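Local coordinates for protein LacI family sugar-binding transcriptional regulator (Enterococcus faecalis V583, PDB 4RK0) that probably represses transcription by binding DNA under the control of a sugar, and holds ribose in its ligand pocket, at residues P15-P20 with L40-A45. Numbering follows the deposited sequence.
Unlike the reference sequence in segment 40-45: I41 (reference Met). With RIB (alpha-D-ribofuranose), chain E.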
ATOM      1  N   PRO A  15      -6.791   6.297   8.360  1.00 28.36           N
ATOM      2  CA  PRO A  15      -7.232   7.195   7.309  1.00 41.85           C
ATOM      3  C   PRO A  15      -7.381   6.518   5.966  1.00 37.99           C
ATOM      4  O   PRO A  15      -8.322   6.828   5.254  1.00 41.71           O
ATOM      5  CB  PRO A  15      -6.136   8.263   7.276  1.00 29.87           C
ATOM      6  CG  PRO A  15      -5.585   8.279   8.660  1.00 29.78           C
ATOM      7  CD  PRO A  15      -5.626   6.834   9.085  1.00 23.55           C
ATOM      8  N   ASP A  16      -6.445   5.631   5.619  1.00 33.00           N
ATOM      9  CA  ASP A  16      -6.480   4.905   4.362  1.00 27.11           C
ATOM     10  C   ASP A  16      -5.538   3.705   4.428  1.00 38.82           C
ATOM     11  O   ASP A  16      -4.767   3.573   5.370  1.00 42.89           O
ATOM     12  CB  ASP A  16      -6.136   5.811   3.186  1.00 38.71           C
ATOM     13  CG  ASP A  16      -4.672   6.161   3.132  1.00 49.26           C
ATOM     14  OD1 ASP A  16      -3.830   5.230   3.115  1.00 52.08           O
ATOM     15  OD2 ASP A  16      -4.360   7.358   3.134  1.00 43.88           O
ATOM     16  N   ILE A  17      -5.598   2.833   3.429  1.00 34.66           N
ATOM     17  CA  ILE A  17      -4.666   1.713   3.352  1.00 42.59           C
ATOM     18  C   ILE A  17      -3.806   1.747   2.090  1.00 35.23           C
ATOM     19  O   ILE A  17      -2.960   0.885   1.880  1.00 37.73           O
ATOM     20  CB  ILE A  17      -5.397   0.360   3.433  1.00 32.08           C
ATOM     21  CG1 ILE A  17      -6.546   0.266   2.415  1.00 43.05           C
ATOM     22  CG2 ILE A  17      -5.923   0.171   4.848  1.00 45.04           C
ATOM     23  CD1 ILE A  17      -6.976  -1.153   2.115  1.00 68.32           C
ATOM     24  N   THR A  18      -4.015   2.747   1.269  1.00 29.01           N
ATOM     25  CA  THR A  18      -3.257   2.864   0.031  1.00 33.15           C
ATOM     26  C   THR A  18      -1.928   3.560   0.262  1.00 36.29           C
ATOM     27  O   THR A  18      -0.992   3.368  -0.515  1.00 36.52           O
ATOM     28  CB  THR A  18      -4.023   3.656  -1.018  1.00 41.93           C
ATOM     29  OG1 THR A  18      -4.467   4.881  -0.445  1.00 38.40           O
ATOM     30  CG2 THR A  18      -5.216   2.875  -1.501  1.00 77.97           C
ATOM     31  N   ASN A  19      -1.839   4.365   1.324  1.00 28.30           N
ATOM     32  CA  ASN A  19      -0.592   5.011   1.662  1.00 25.32           C
ATOM     33  C   ASN A  19       0.269   3.906   2.281  1.00 29.73           C
ATOM     34  O   ASN A  19      -0.135   3.280   3.273  1.00 29.75           O
ATOM     35  CB  ASN A  19      -0.846   6.115   2.667  1.00 28.52           C
ATOM     36  CG  ASN A  19       0.409   6.797   3.131  1.00 31.17           C
ATOM     37  OD1 ASN A  19       1.526   6.321   2.966  1.00 28.30           O
ATOM     38  ND2 ASN A  19       0.217   7.933   3.754  1.00 29.77           N
ATOM     39  N   PRO A  20       1.416   3.611   1.677  1.00 28.14           N
ATOM     40  CA  PRO A  20       2.279   2.545   2.245  1.00 30.36           C
ATOM     41  C   PRO A  20       2.548   2.734   3.748  1.00 28.31           C
ATOM     42  O   PRO A  20       2.792   1.754   4.442  1.00 24.26           O
ATOM     43  CB  PRO A  20       3.591   2.658   1.456  1.00 34.44           C
ATOM     44  CG  PRO A  20       3.335   3.584   0.343  1.00 36.78           C
ATOM     45  CD  PRO A  20       2.030   4.293   0.523  1.00 33.33           C
ATOM     46  N   LEU A  40      -8.311  -8.793  13.230  1.00 29.83           N
ATOM     47  CA  LEU A  40      -8.251  -7.363  12.968  1.00 32.95           C
ATOM     48  C   LEU A  40      -9.459  -6.983  12.139  1.00 29.47           C
ATOM     49  O   LEU A  40      -9.653  -7.505  11.047  1.00 33.85           O
ATOM     50  CB  LEU A  40      -6.957  -7.019  12.209  1.00 37.63           C
ATOM     51  CG  LEU A  40      -6.585  -5.523  12.018  1.00 31.09           C
ATOM     52  CD1 LEU A  40      -5.089  -5.360  11.819  1.00 40.88           C
ATOM     53  CD2 LEU A  40      -7.350  -4.884  10.869  1.00 43.73           C
ATOM     54  N   ILE A  41     -10.291  -6.120  12.697  1.00 29.19           N
ATOM     55  CA  ILE A  41     -11.425  -5.536  11.971  1.00 28.99           C
ATOM     56  C   ILE A  41     -10.920  -4.264  11.310  1.00 26.26           C
ATOM     57  O   ILE A  41     -10.486  -3.357  11.987  1.00 29.77           O
ATOM     58  CB  ILE A  41     -12.571  -5.160  12.950  1.00 39.49           C
ATOM     59  CG1 ILE A  41     -13.057  -6.383  13.727  1.00 48.87           C
ATOM     60  CG2 ILE A  41     -13.712  -4.469  12.209  1.00 41.72           C
ATOM     61  CD1 ILE A  41     -13.429  -7.577  12.886  1.00 48.35           C
ATOM     62  N   LEU A  42     -10.972  -4.203   9.984  1.00 33.09           N
ATOM     63  CA  LEU A  42     -10.341  -3.099   9.298  1.00 34.14           C
ATOM     64  C   LEU A  42     -11.362  -2.057   8.902  1.00 27.97           C
ATOM     65  O   LEU A  42     -12.335  -2.358   8.214  1.00 33.86           O
ATOM     66  CB  LEU A  42      -9.614  -3.586   8.054  1.00 38.92           C
ATOM     67  CG  LEU A  42      -8.933  -2.451   7.291  1.00 34.76           C
ATOM     68  CD1 LEU A  42      -7.734  -1.911   8.031  1.00 36.86           C
ATOM     69  CD2 LEU A  42      -8.556  -2.963   5.917  1.00 49.78           C
ATOM     70  N   CYS A  43     -11.071  -0.824   9.275  1.00 30.76           N
ATOM     71  CA  CYS A  43     -11.896   0.304   8.909  1.00 30.08           C
ATOM     72  C   CYS A  43     -11.013   1.452   8.425  1.00 30.44           C
ATOM     73  O   CYS A  43     -10.469   2.217   9.205  1.00 37.19           O
ATOM     74  CB  CYS A  43     -12.690   0.764  10.112  1.00 33.98           C
ATOM     75  SG  CYS A  43     -13.769   2.218   9.799  1.00 41.78           S
ATOM     76  N   ASN A  44     -10.888   1.590   7.118  1.00 33.27           N
ATOM     77  CA  ASN A  44     -10.184   2.748   6.607  1.00 34.94           C
ATOM     78  C   ASN A  44     -11.205   3.791   6.221  1.00 31.92           C
ATOM     79  O   ASN A  44     -12.162   3.529   5.475  1.00 35.06           O
ATOM     80  CB  ASN A  44      -9.234   2.413   5.450  1.00 45.95           C
ATOM     81  CG  ASN A  44      -9.830   1.453   4.474  1.00 42.25           C
ATOM     82  OD1 ASN A  44     -10.096   0.300   4.824  1.00 46.09           O
ATOM     83  ND2 ASN A  44     -10.037   1.904   3.239  1.00 34.27           N
ATOM     84  N   ALA A  45     -10.986   4.983   6.747  1.00 31.08           N
ATOM     85  CA  ALA A  45     -11.998   6.018   6.716  1.00 52.46           C
ATOM     86  C   ALA A  45     -12.291   6.527   5.304  1.00 47.98           C
ATOM     87  O   ALA A  45     -13.420   6.931   5.013  1.00 42.26           O
ATOM     88  CB  ALA A  45     -11.572   7.156   7.616  1.00 48.41           C
TER
HETATM   89  O5  RIB E 401       2.335   9.547   5.193  1.00 29.42           O
HETATM   90  C5  RIB E 401       1.053   9.507   5.800  1.00 42.42           C
HETATM   91  C4  RIB E 401       1.092  10.535   6.845  1.00 60.23           C
HETATM   92  O4  RIB E 401      -0.181  10.759   7.505  1.00 31.87           O
HETATM   93  C3  RIB E 401       2.168   9.883   7.690  1.00 24.60           C
HETATM   94  O3  RIB E 401       3.220  10.849   7.656  1.00 23.42           O
HETATM   95  C2  RIB E 401       1.403   9.645   8.995  1.00 23.02           C
HETATM   96  O2  RIB E 401       2.134  10.077  10.117  1.00 22.43           O
HETATM   97  C1  RIB E 401      -0.004  10.247   8.833  1.00 43.37           C
HETATM   98  O1  RIB E 401      -0.343  11.119   9.897  1.00 33.90           O
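The carboxamide of N44 lies with one face beneath the forked side chain of I17: CG1 and CG2 both sit above its plane, I17 CG1 3.9 Å from N44 ND2. I17 carries CG1 in the crowded position between backbone N and carbonyl carbon, and N44 places its CG likewise. The amide's ND2 end is gripped by D46 OD1 and by E30 OE1 of the second subunit, which probably fixes its rotation. The carboxylate of D16 is met from above its plane: N19 N donates to D16 OD1 over 2.8 Å, nearly straight at 163°, closing an Asx motif. Swung anti to its backbone N (chi1 177°), the N19 carboxamide turns its ND2 end toward the C5–O5 end of the ribose, while OD1 caps the backbone N of F21. N19 is thus both the N-cap of helix 20-35 and a residue of the sugar pocket. Strand 9-14, this loop, helix 20-35 and strand 39-44 form a beta-alpha-beta unit of the periplasmic binding protein-like fold, the two parallel strands being neighbours. After P15 the loop turns back along the end of strand 39-44, P15-I17 running at 129° to L42-A45, with the CA atoms of D16 and N44 4.8 Å apart. The backbones come closest at A45 N and P15 O, 3.6 Å apart. P15 also has a backbone hydrogen bond with D46. D16 CA rests on N44 CB at 3.9 Å. Further back along the strand, L42 reaches toward the loop, and its CD1 meets I17 CG2 at 4.2 Å. I17 also packs on I26 of helix 20-35 and on I26 of the second subunit, whose strand pairs antiparallel with L40 and I41 and carries the sheet across the interface.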